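Local coordinates for protein enoyl-CoA hydratase subunit I (Geobacillus kaustophilus, PDB 2PBP) that probably acts as a hydro-lyase of the crotonase family, adding water across the double bond of enoyl-CoA thioesters in fatty-acid beta-oxidation, at residues E222-Q225 with F226-K229. Numbering follows the deposited sequence.
Sequences EGMQ and FERK
R228 sets its CG between its own backbone N and carbonyl carbon (chi1 65°), and with a second bend at chi3 the chain doubles back over the preceding helical turn, toward M224 and Q225. M224 O, already bonded to R228 N in the helix (3.0 Å), is reached by R228 NE as well, 3.1 Å away in a weak bond with an N-H...O angle of 126°. The guanidinium meets one neighbour at its edge and the other over a face. M224 brings its methyl CE to the edge, in plane, 3.8 Å from R228 NH2. Q225, whose chain bends at chi2 (-75°) back toward the arginine, brings its amide nitrogen NE2 over one face, 3.3 Å from R228 NH1, with the amide plane tilted 64° from the guanidinium. Both of those nitrogens are donors, so this is packing rather than a bond. The charge finds its mate elsewhere: R228 NH1 makes a salt bridge with D89 of the second subunit. Cutting R228 back to an alanine would probably leave D89 of the second subunit without this partner and open a gap beside M224 and Q225. E227 rests its CB against G223 O at 3.3 Å, while its backbone N bonds to the same oxygen at 2.9 Å; E227 OE2 hydrogen-bonds to the hydroxyl OG1 of T144 and OE1 to the backbone N of G142, both of the second subunit. K229 NZ likewise pairs with E80 of that subunit. All this lies on one helix, 220-234, whose M224, E227 and R228 pack on the second subunit, whereas F226 turns its ring to K214 of the preceding helix 202-217 in a cation-pi contact.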
loop_
_atom_site.group_PDB
_atom_site.type_symbol
_atom_site.label_atom_id
_atom_site.label_comp_id
_atom_site.label_asym_id
_atom_site.label_seq_id
_atom_site.Cartn_x
_atom_site.Cartn_y
_atom_site.Cartn_z
ATOM N N GLU A 222 6.011 -8.444 -10.618
ATOM C CA GLU A 222 4.902 -9.369 -10.824
ATOM C C GLU A 222 3.598 -8.865 -10.196
ATOM O O GLU A 222 2.508 -9.194 -10.663
ATOM C CB GLU A 222 5.261 -10.755 -10.289
ATOM C CG GLU A 222 6.404 -11.448 -11.050
ATOM C CD GLU A 222 6.174 -11.518 -12.563
ATOM O OE1 GLU A 222 5.010 -11.673 -12.991
ATOM O OE2 GLU A 222 7.160 -11.436 -13.328
ATOM N N GLY A 223 3.712 -8.058 -9.145
ATOM C CA GLY A 223 2.522 -7.509 -8.517
ATOM C C GLY A 223 1.890 -6.524 -9.486
ATOM O O GLY A 223 0.666 -6.433 -9.601
ATOM N N MET A 224 2.738 -5.785 -10.195
ATOM C CA MET A 224 2.268 -4.815 -11.176
ATOM C C MET A 224 1.693 -5.531 -12.400
ATOM O O MET A 224 0.765 -5.034 -13.039
ATOM C CB MET A 224 3.416 -3.876 -11.572
ATOM C CG MET A 224 3.739 -2.856 -10.473
ATOM S SD MET A 224 5.169 -1.807 -10.807
ATOM C CE MET A 224 4.548 -0.852 -12.180
ATOM N N GLN A 225 2.243 -6.699 -12.719
ATOM C CA GLN A 225 1.753 -7.495 -13.845
ATOM C C GLN A 225 0.305 -7.899 -13.580
ATOM O O GLN A 225 -0.531 -7.888 -14.483
ATOM C CB GLN A 225 2.603 -8.759 -14.021
ATOM C CG GLN A 225 3.901 -8.547 -14.775
ATOM C CD GLN A 225 3.667 -8.370 -16.264
ATOM O OE1 GLN A 225 3.262 -9.308 -16.962
ATOM N NE2 GLN A 225 3.911 -7.163 -16.757
ATOM N N PHE A 226 0.020 -8.265 -12.333
ATOM C CA PHE A 226 -1.327 -8.676 -11.946
ATOM C C PHE A 226 -2.226 -7.443 -11.884
ATOM O O PHE A 226 -3.349 -7.448 -12.381
ATOM C CB PHE A 226 -1.293 -9.359 -10.575
ATOM C CG PHE A 226 -2.626 -9.897 -10.132
ATOM C CD1 PHE A 226 -3.007 -11.201 -10.444
ATOM C CD2 PHE A 226 -3.509 -9.095 -9.419
ATOM C CE1 PHE A 226 -4.256 -11.696 -10.049
ATOM C CE2 PHE A 226 -4.758 -9.578 -9.022
ATOM C CZ PHE A 226 -5.130 -10.879 -9.338
ATOM N N GLU A 227 -1.713 -6.388 -11.263
ATOM C CA GLU A 227 -2.445 -5.138 -11.112
ATOM C C GLU A 227 -3.038 -4.631 -12.430
ATOM O O GLU A 227 -4.232 -4.319 -12.504
ATOM C CB GLU A 227 -1.508 -4.083 -10.529
ATOM C CG GLU A 227 -2.130 -2.718 -10.304
ATOM C CD GLU A 227 -1.065 -1.672 -10.048
ATOM O OE1 GLU A 227 -0.236 -1.463 -10.955
ATOM O OE2 GLU A 227 -1.047 -1.070 -8.951
ATOM N N ARG A 228 -2.214 -4.553 -13.470
ATOM C CA ARG A 228 -2.689 -4.055 -14.758
ATOM C C ARG A 228 -3.751 -4.938 -15.412
ATOM O O ARG A 228 -4.568 -4.443 -16.194
ATOM C CB ARG A 228 -1.508 -3.823 -15.714
ATOM C CG ARG A 228 -0.735 -5.063 -16.122
ATOM C CD ARG A 228 0.599 -4.683 -16.760
ATOM N NE ARG A 228 1.446 -3.950 -15.822
ATOM C CZ ARG A 228 2.716 -3.622 -16.043
ATOM N NH1 ARG A 228 3.309 -3.960 -17.183
ATOM N NH2 ARG A 228 3.394 -2.948 -15.121
ATOM N N LYS A 229 -3.750 -6.235 -15.107
ATOM C CA LYS A 229 -4.762 -7.125 -15.668
ATOM C C LYS A 229 -6.117 -6.724 -15.087
ATOM O O LYS A 229 -7.128 -6.700 -15.795
ATOM C CB LYS A 229 -4.456 -8.592 -15.335
ATOM C CG LYS A 229 -3.313 -9.181 -16.149
ATOM C CD LYS A 229 -3.675 -9.251 -17.631
ATOM C CE LYS A 229 -2.498 -9.719 -18.471
ATOM N NZ LYS A 229 -2.893 -10.004 -19.872
#